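PDB 5O1L: rubber oxygenase from Streptomyces sp., which catalyses the oxidative endo-type cleavage of the C-C double bonds of poly(cis-1,4-isoprene) in rubber with dioxygen, using a non-covalently bound b-type heme. Local coordinates for residues R105-A111 with Q262-M267; V72-N76 with D399-V403; L33-S37 with Q285-V289. Residues are numbered along the deposited sequence.

Contact 1 (R105-A111 with Q262-M267)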
loop_
_atom_site.group_PDB
_atom_site.type_symbol
_atom_site.label_atom_id
_atom_site.label_comp_id
_atom_site.label_asym_id
_atom_site.label_seq_id
_atom_site.Cartn_x
_atom_site.Cartn_y
_atom_site.Cartn_z
ATOM N N ARG A 105 -9.940 5.216 16.137
ATOM C CA ARG A 105 -9.481 3.899 16.442
ATOM C C ARG A 105 -10.595 2.822 16.451
ATOM O O ARG A 105 -10.322 1.658 16.579
ATOM C CB ARG A 105 -8.671 3.921 17.748
ATOM C CG ARG A 105 -9.632 4.032 18.929
ATOM C CD ARG A 105 -8.945 4.098 20.288
ATOM N NE ARG A 105 -8.110 2.926 20.494
ATOM C CZ ARG A 105 -7.206 2.738 21.429
ATOM N NH1 ARG A 105 -6.953 3.692 22.324
ATOM N NH2 ARG A 105 -6.522 1.630 21.408
ATOM N N ARG A 106 -11.839 3.258 16.269
ATOM C CA ARG A 106 -12.950 2.311 16.295
ATOM C C ARG A 106 -13.006 1.514 14.985
ATOM O O ARG A 106 -12.987 2.097 13.916
ATOM C CB ARG A 106 -14.234 3.087 16.469
ATOM C CG ARG A 106 -14.340 3.714 17.854
ATOM C CD ARG A 106 -15.507 4.657 17.948
ATOM N NE ARG A 106 -16.744 3.949 17.684
ATOM C CZ ARG A 106 -17.531 4.122 16.625
ATOM N NH1 ARG A 106 -17.272 5.047 15.678
ATOM N NH2 ARG A 106 -18.613 3.353 16.532
ATOM N N MET A 107 -13.123 0.222 15.136
ATOM C CA MET A 107 -13.349 -0.660 13.981
ATOM C C MET A 107 -14.717 -0.440 13.418
ATOM O O MET A 107 -15.655 -0.166 14.191
ATOM C CB MET A 107 -13.192 -2.085 14.410
ATOM C CG MET A 107 -11.780 -2.421 14.806
ATOM S SD MET A 107 -10.631 -2.573 13.433
ATOM C CE MET A 107 -11.075 -4.243 12.879
ATOM N N PRO A 108 -14.880 -0.625 12.096
ATOM C CA PRO A 108 -16.232 -0.475 11.562
ATOM C C PRO A 108 -17.149 -1.603 12.082
ATOM O O PRO A 108 -16.706 -2.724 12.342
ATOM C CB PRO A 108 -16.014 -0.631 10.079
ATOM C CG PRO A 108 -14.789 -1.402 9.918
ATOM C CD PRO A 108 -13.915 -1.023 11.088
ATOM N N SER A 109 -18.453 -1.316 12.064
ATOM C CA SER A 109 -19.433 -2.287 12.507
ATOM C C SER A 109 -19.535 -3.572 11.662
ATOM O O SER A 109 -19.908 -4.651 12.137
ATOM C CB SER A 109 -20.857 -1.621 12.467
ATOM O OG SER A 109 -21.142 -1.190 11.138
ATOM N N TRP A 110 -19.048 -3.465 10.400
ATOM C CA TRP A 110 -19.058 -4.530 9.484
ATOM C C TRP A 110 -17.763 -5.318 9.455
ATOM O O TRP A 110 -17.654 -6.279 8.687
ATOM C CB TRP A 110 -19.355 -3.988 8.082
ATOM C CG TRP A 110 -18.633 -2.741 7.663
ATOM C CD1 TRP A 110 -19.017 -1.470 7.749
ATOM C CD2 TRP A 110 -17.317 -2.693 7.052
ATOM N NE1 TRP A 110 -18.082 -0.601 7.247
ATOM C CE2 TRP A 110 -17.013 -1.364 6.830
ATOM C CE3 TRP A 110 -16.398 -3.649 6.677
ATOM C CZ2 TRP A 110 -15.839 -0.967 6.192
ATOM C CZ3 TRP A 110 -15.217 -3.205 6.040
ATOM C CH2 TRP A 110 -14.978 -1.898 5.844
ATOM N N ALA A 111 -16.814 -4.985 10.309
ATOM C CA ALA A 111 -15.603 -5.828 10.406
ATOM C C ALA A 111 -15.922 -7.172 10.960
ATOM O O ALA A 111 -16.707 -7.304 11.957
ATOM C CB ALA A 111 -14.594 -5.159 11.274
ATOM N N GLN A 262 -10.509 -4.047 2.871
ATOM C CA GLN A 262 -11.661 -3.171 3.037
ATOM C C GLN A 262 -11.614 -2.504 4.427
ATOM O O GLN A 262 -11.775 -1.292 4.517
ATOM C CB GLN A 262 -12.969 -3.961 2.877
ATOM C CG GLN A 262 -13.317 -4.487 1.485
ATOM C CD GLN A 262 -14.422 -5.490 1.519
ATOM O OE1 GLN A 262 -14.562 -6.300 2.443
ATOM N NE2 GLN A 262 -15.238 -5.410 0.461
ATOM N N VAL A 263 -11.413 -3.304 5.477
ATOM C CA VAL A 263 -11.375 -2.755 6.794
ATOM C C VAL A 263 -10.201 -1.793 6.879
ATOM O O VAL A 263 -10.327 -0.711 7.437
ATOM C CB VAL A 263 -11.252 -3.862 7.815
ATOM C CG1 VAL A 263 -10.865 -3.321 9.211
ATOM C CG2 VAL A 263 -12.525 -4.715 7.877
ATOM N N SER A 264 -9.073 -2.155 6.261
ATOM C CA SER A 264 -7.905 -1.260 6.364
ATOM C C SER A 264 -8.154 0.054 5.670
ATOM O O SER A 264 -7.748 1.103 6.177
ATOM C CB SER A 264 -6.694 -1.940 5.805
ATOM O OG SER A 264 -6.349 -3.117 6.541
ATOM N N ALA A 265 -8.804 0.085 4.530
ATOM C CA ALA A 265 -9.182 1.329 3.847
ATOM C C ALA A 265 -10.039 2.167 4.760
ATOM O O ALA A 265 -9.809 3.377 4.894
ATOM C CB ALA A 265 -9.923 1.021 2.574
ATOM N N HIS A 266 -11.028 1.570 5.421
ATOM C CA HIS A 266 -11.873 2.367 6.374
ATOM C C HIS A 266 -11.002 2.923 7.463
ATOM O O HIS A 266 -11.149 4.126 7.794
ATOM C CB HIS A 266 -12.896 1.410 6.971
ATOM C CG HIS A 266 -13.800 2.058 7.956
ATOM N ND1 HIS A 266 -13.541 2.301 9.296
ATOM C CD2 HIS A 266 -15.051 2.466 7.740
ATOM C CE1 HIS A 266 -14.636 2.875 9.827
ATOM N NE2 HIS A 266 -15.549 3.017 8.881
ATOM N N MET A 267 -10.107 2.132 8.029
ATOM C CA MET A 267 -9.306 2.642 9.184
ATOM C C MET A 267 -8.325 3.677 8.737
ATOM O O MET A 267 -7.959 4.552 9.515
ATOM C CB MET A 267 -8.591 1.488 9.820
ATOM C CG MET A 267 -9.502 0.423 10.407
ATOM S SD MET A 267 -10.700 1.052 11.587
ATOM C CE MET A 267 -9.656 1.575 12.979
#

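Contact 2 (V72-N76 with D399-V403)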
loop_
_atom_site.group_PDB
_atom_site.type_symbol
_atom_site.label_atom_id
_atom_site.label_comp_id
_atom_site.label_asym_id
_atom_site.label_seq_id
_atom_site.Cartn_x
_atom_site.Cartn_y
_atom_site.Cartn_z
ATOM N N VAL A 72 3.409 19.584 17.368
ATOM C CA VAL A 72 3.898 18.353 16.759
ATOM C C VAL A 72 5.000 17.669 17.580
ATOM O O VAL A 72 4.930 16.452 17.805
ATOM C CB VAL A 72 4.248 18.515 15.262
ATOM C CG1 VAL A 72 4.930 17.272 14.693
ATOM C CG2 VAL A 72 2.951 18.803 14.498
ATOM N N PRO A 73 6.022 18.401 18.059
ATOM C CA PRO A 73 7.100 17.639 18.760
ATOM C C PRO A 73 6.587 16.878 20.019
ATOM O O PRO A 73 6.927 15.704 20.202
ATOM C CB PRO A 73 8.120 18.763 19.109
ATOM C CG PRO A 73 7.901 19.779 18.043
ATOM C CD PRO A 73 6.414 19.801 17.768
ATOM N N ALA A 74 5.735 17.510 20.787
ATOM C CA ALA A 74 5.139 16.886 21.968
ATOM C C ALA A 74 4.217 15.746 21.607
ATOM O O ALA A 74 4.321 14.678 22.165
ATOM C CB ALA A 74 4.400 17.898 22.814
ATOM N N VAL A 75 3.344 15.988 20.645
ATOM C CA VAL A 75 2.490 14.922 20.131
ATOM C C VAL A 75 3.299 13.760 19.637
ATOM O O VAL A 75 2.969 12.623 19.953
ATOM C CB VAL A 75 1.526 15.441 19.032
ATOM C CG1 VAL A 75 0.812 14.256 18.350
ATOM C CG2 VAL A 75 0.481 16.319 19.608
ATOM N N ASN A 76 4.372 13.963 18.887
ATOM C CA ASN A 76 5.165 12.800 18.457
ATOM C C ASN A 76 5.720 12.052 19.626
ATOM O O ASN A 76 5.773 10.852 19.642
ATOM C CB ASN A 76 6.219 13.171 17.460
ATOM C CG ASN A 76 5.645 13.404 16.065
ATOM O OD1 ASN A 76 4.532 12.897 15.736
ATOM N ND2 ASN A 76 6.353 14.187 15.263
ATOM N N ASP A 399 5.834 9.164 12.725
ATOM C CA ASP A 399 5.783 10.539 13.273
ATOM C C ASP A 399 5.004 11.453 12.360
ATOM O O ASP A 399 5.089 11.333 11.154
ATOM C CB ASP A 399 7.182 11.107 13.396
ATOM C CG ASP A 399 7.989 10.489 14.580
ATOM O OD1 ASP A 399 7.431 10.045 15.652
ATOM O OD2 ASP A 399 9.227 10.499 14.449
ATOM N N ILE A 400 4.329 12.402 12.928
ATOM C CA ILE A 400 3.645 13.456 12.197
ATOM C C ILE A 400 4.699 14.396 11.677
ATOM O O ILE A 400 5.582 14.789 12.437
ATOM C CB ILE A 400 2.668 14.227 13.091
ATOM C CG1 ILE A 400 1.627 13.299 13.683
ATOM C CG2 ILE A 400 2.002 15.400 12.332
ATOM C CD1 ILE A 400 0.736 13.951 14.691
ATOM N N PRO A 401 4.666 14.776 10.399
ATOM C CA PRO A 401 5.625 15.785 9.919
ATOM C C PRO A 401 5.224 17.187 10.388
ATOM O O PRO A 401 4.076 17.459 10.698
ATOM C CB PRO A 401 5.467 15.739 8.406
ATOM C CG PRO A 401 4.104 15.148 8.182
ATOM C CD PRO A 401 3.822 14.200 9.310
ATOM N N ASP A 402 6.144 18.130 10.336
ATOM C CA ASP A 402 5.807 19.513 10.674
ATOM C C ASP A 402 6.377 20.473 9.596
ATOM O O ASP A 402 6.762 20.028 8.488
ATOM C CB ASP A 402 6.433 19.732 12.064
ATOM C CG ASP A 402 5.852 20.921 12.819
ATOM O OD1 ASP A 402 4.949 21.608 12.298
ATOM O OD2 ASP A 402 6.359 21.162 13.949
ATOM N N VAL A 403 6.431 21.774 9.882
ATOM C CA VAL A 403 7.242 22.777 9.113
ATOM C C VAL A 403 6.578 23.193 7.815
ATOM O O VAL A 403 6.235 24.363 7.649
ATOM C CB VAL A 403 8.755 22.414 8.882
ATOM C CG1 VAL A 403 9.389 21.849 10.146
ATOM C CG2 VAL A 403 9.013 21.522 7.659
HETATM O O HOH W 1 3.812 21.924 15.348
HETATM O O HOH W 2 5.643 9.374 17.373
#

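Contact 3 (L33-S37 with Q285-V289)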
loop_
_atom_site.group_PDB
_atom_site.type_symbol
_atom_site.label_atom_id
_atom_site.label_comp_id
_atom_site.label_asym_id
_atom_site.label_seq_id
_atom_site.Cartn_x
_atom_site.Cartn_y
_atom_site.Cartn_z
ATOM N N LEU A 33 -22.391 1.744 -14.746
ATOM C CA LEU A 33 -22.626 2.790 -13.754
ATOM C C LEU A 33 -21.322 3.455 -13.404
ATOM O O LEU A 33 -20.215 2.886 -13.599
ATOM C CB LEU A 33 -23.232 2.264 -12.474
ATOM C CG LEU A 33 -24.550 1.530 -12.587
ATOM C CD1 LEU A 33 -25.001 1.325 -11.143
ATOM C CD2 LEU A 33 -25.602 2.383 -13.316
ATOM N N TRP A 34 -21.396 4.663 -12.927
ATOM C CA TRP A 34 -20.226 5.406 -12.486
ATOM C C TRP A 34 -19.395 4.518 -11.523
ATOM O O TRP A 34 -19.956 3.892 -10.589
ATOM C CB TRP A 34 -20.669 6.614 -11.653
ATOM C CG TRP A 34 -19.697 7.591 -11.242
ATOM C CD1 TRP A 34 -18.576 7.964 -11.872
ATOM C CD2 TRP A 34 -19.769 8.433 -10.094
ATOM N NE1 TRP A 34 -17.915 8.953 -11.182
ATOM C CE2 TRP A 34 -18.659 9.246 -10.092
ATOM C CE3 TRP A 34 -20.673 8.545 -9.059
ATOM C CZ2 TRP A 34 -18.440 10.180 -9.118
ATOM C CZ3 TRP A 34 -20.473 9.477 -8.136
ATOM C CH2 TRP A 34 -19.356 10.260 -8.131
ATOM N N THR A 35 -18.089 4.593 -11.717
ATOM C CA THR A 35 -17.203 3.784 -10.834
ATOM C C THR A 35 -17.288 4.182 -9.356
ATOM O O THR A 35 -17.012 3.351 -8.496
ATOM C CB THR A 35 -15.799 3.859 -11.401
ATOM O OG1 THR A 35 -15.025 2.785 -10.838
ATOM C CG2 THR A 35 -15.095 5.075 -11.091
ATOM N N TRP A 36 -17.673 5.442 -9.067
ATOM C CA TRP A 36 -17.813 5.941 -7.721
ATOM C C TRP A 36 -19.205 5.893 -7.176
ATOM O O TRP A 36 -19.451 6.533 -6.143
ATOM C CB TRP A 36 -17.054 7.221 -7.483
ATOM C CG TRP A 36 -15.687 7.207 -7.885
ATOM C CD1 TRP A 36 -15.095 7.948 -8.829
ATOM C CD2 TRP A 36 -14.613 6.442 -7.254
ATOM N NE1 TRP A 36 -13.710 7.750 -8.838
ATOM C CE2 TRP A 36 -13.407 6.815 -7.875
ATOM C CE3 TRP A 36 -14.579 5.537 -6.179
ATOM C CZ2 TRP A 36 -12.173 6.247 -7.536
ATOM C CZ3 TRP A 36 -13.339 5.014 -5.837
ATOM C CH2 TRP A 36 -12.170 5.395 -6.474
ATOM N N SER A 37 -20.063 5.159 -7.856
ATOM C CA SER A 37 -21.476 5.026 -7.459
ATOM C C SER A 37 -21.392 4.399 -6.043
ATOM O O SER A 37 -20.693 3.382 -5.859
ATOM C CB SER A 37 -22.212 4.036 -8.270
ATOM O OG SER A 37 -23.497 3.988 -7.717
ATOM N N GLN A 285 -13.082 -1.453 -11.232
ATOM C CA GLN A 285 -12.612 -0.129 -10.874
ATOM C C GLN A 285 -11.128 0.090 -11.165
ATOM O O GLN A 285 -10.742 1.115 -11.694
ATOM C CB GLN A 285 -12.971 0.232 -9.477
ATOM C CG GLN A 285 -12.574 1.619 -9.046
ATOM C CD GLN A 285 -13.107 1.942 -7.718
ATOM O OE1 GLN A 285 -12.532 1.638 -6.677
ATOM N NE2 GLN A 285 -14.343 2.447 -7.692
ATOM N N SER A 286 -10.286 -0.873 -10.810
ATOM C CA SER A 286 -8.855 -0.766 -11.076
ATOM C C SER A 286 -8.574 -0.489 -12.557
ATOM O O SER A 286 -7.726 0.341 -12.857
ATOM C CB SER A 286 -8.218 -2.032 -10.606
ATOM O OG SER A 286 -6.780 -1.901 -10.836
ATOM N N LYS A 287 -9.326 -1.157 -13.435
ATOM C CA LYS A 287 -9.103 -0.949 -14.870
ATOM C C LYS A 287 -9.374 0.477 -15.277
ATOM O O LYS A 287 -8.714 0.961 -16.187
ATOM C CB LYS A 287 -9.978 -1.902 -15.671
ATOM C CG LYS A 287 -9.480 -3.294 -15.626
ATOM C CD LYS A 287 -10.432 -4.262 -16.379
ATOM C CE LYS A 287 -9.904 -5.699 -16.346
ATOM N NZ LYS A 287 -10.034 -6.377 -15.005
ATOM N N GLN A 288 -10.311 1.149 -14.617
ATOM C CA GLN A 288 -10.682 2.497 -14.970
ATOM C C GLN A 288 -9.880 3.552 -14.250
ATOM O O GLN A 288 -9.662 4.645 -14.761
ATOM C CB GLN A 288 -12.129 2.726 -14.635
ATOM C CG GLN A 288 -12.800 3.737 -15.526
ATOM C CD GLN A 288 -14.259 3.794 -15.164
ATOM O OE1 GLN A 288 -15.065 2.927 -15.518
ATOM N NE2 GLN A 288 -14.588 4.783 -14.446
ATOM N N VAL A 289 -9.483 3.304 -13.003
ATOM C CA VAL A 289 -8.860 4.346 -12.199
ATOM C C VAL A 289 -7.384 4.216 -11.961
ATOM O O VAL A 289 -6.781 5.219 -11.617
ATOM C CB VAL A 289 -9.541 4.557 -10.853
ATOM C CG1 VAL A 289 -11.047 4.736 -11.008
ATOM C CG2 VAL A 289 -9.234 3.442 -9.895
HETATM O O HOH W 3 -18.200 3.640 -15.702
HETATM O O HOH W 4 -17.133 5.539 -14.246
#

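Contact 1 (R105-A111 with Q262-M267)
The loop that leaves helix 95-104 meets the last turns of helix 251-267 first through its backbone. At Arg105 the CA-CB bond points away and the guanidinium is engaged elsewhere, in a salt bridge with Glu102 and a hydrogen bond to the carbonyl of Gln87, so Arg105 O is what touches the helix, 3.7 Å from Met267 CE. Arg106 O follows, 3.4 Å from Met267 SD. Met107 starts out away from the helix, but its thioether folds back: Met107 SD lies 4.1 Å from Met267 SD, and Met107 CE packs 3.8 Å from Val263 CG1. Pro108, directed at the helix, lays its ring on the imidazole in a CH-pi contact, with CB 3.8 Å from the centroid of the His266 ring and 7° off its normal. It also opens a type I beta turn, Pro108 to Ala111, closed by Ala111 N to Pro108 O at 3.0 Å; this reverses the chain just before helix 113-125 and carries Ser109 outward. Trp110, in the turn, presents its edge to the face of His266 in an offset T-shaped pair (centroids 5.6 Å apart, planes at 90°), while Trp110 CZ3 touches Val263 CG2 at 3.6 Å. Its indole NE1 is hydrogen-bonded to Asp272, beyond the helix end. Ala111 closes the series, its CB 4.0 Å from Val263 CG2.

Contact 2 (V72-N76 with D399-V403)
This is a side-chain-to-backbone contact between the first turn of helix 72-79 and the extended C-terminal tail that follows helix 373-393, near the periphery of the chain. Asn76 does most of the polar work. Its amide pairs with both peptide groups of a single residue: Ile400 N donates to Asn76 OD1 at 2.9 Å, and Asn76 ND2 donates to Ile400 O at 3.0 Å. The side chain thus imitates the edge of a beta strand, although this all-helical fold contains no strand, and so holds the tail without a backbone partner. Beneath it the contact is apolar: Val75 CG1 lies 3.7 Å from Ile400 CD1, and Val72 CG1 is 4.1 Å from Ile400 CB. Ile400 also reaches Leu63 of helix 59-68 and Met196 and Ala200 of helix 187-204, the helix of the probable axial heme ligand, His198. Pro401 turns away from helix 72-79, its side chain about 5 Å from the heme. Two waters bridge the segments: one accepts from Val72 N (3.1 Å) at the helix start and donates to Asp402 OD2 (3.0 Å), and the other donates to Asn76 O (2.7 Å) and Asp399 OD1 (2.6 Å).

Contact 3 (L33-S37 with Q285-V289)
Three side chains with t chi1 rotamers, Thr35, Gln285 and Gln288, bring the N-terminal loop and the helix together. Thr35 and Trp36 occupy the two central positions of a type I beta turn from Trp34 to Ser37, closed by Ser37 N to Trp34 O at 3.0 Å. Thr35 points at the helix, and its chi1 of -162° places the hydroxyl where Gln285 NE2 donates to Thr35 OG1 at 3.2 Å. Gln285 is extended through chi1 and chi2 (both t), with chi3 at 85°, so that its amide also lies over the indole: Gln285 NE2 is 3.3 Å from Trp36 CZ3, over one face of the ring. The other end of that amide, OE1, is hydrogen-bonded to His232. One turn on, Gln288 reaches out in the same t, t form and meets the loop through water. One water donates to Leu33 O (3.0 Å) and Gln288 OE1 (3.2 Å); another accepts from Thr35 N (2.9 Å) and Gln288 NE2 (2.7 Å). Trp36, with chi1 at -50°, leaves the backbone sideways and brings its six-membered ring up to the helix, where Trp36 CZ2 lies 4.0 Å from Val289 CG1. The contact thus joins the loop preceding helix 59-68 to the C-terminal end of helix 279-289, and both pack on helix 224-244, Trp36 against Met228 and Val289 against His232.

All three contacts are partly buried and each joins different pieces of chain. Contact 1, nearest the centre of the chain, is an aromatic and thioether contact without a cross-segment hydrogen bond. Contacts 2 and 3, farther out, instead combine direct hydrogen bonds of a side-chain amide, two in contact 2 and one in contact 3, with two water bridges each. Contacts 1 and 3 use consecutive helices, 251-267 and 279-289, whereas contacts 1 and 2 both adjoin helix 187-204, through Met267 and Ile400. In sequence, contact 1 is nested within the spans closed by both others, while contacts 2 and 3 cross. None touch; contacts 2 and 3 are the most separated, their centres 36 Å apart.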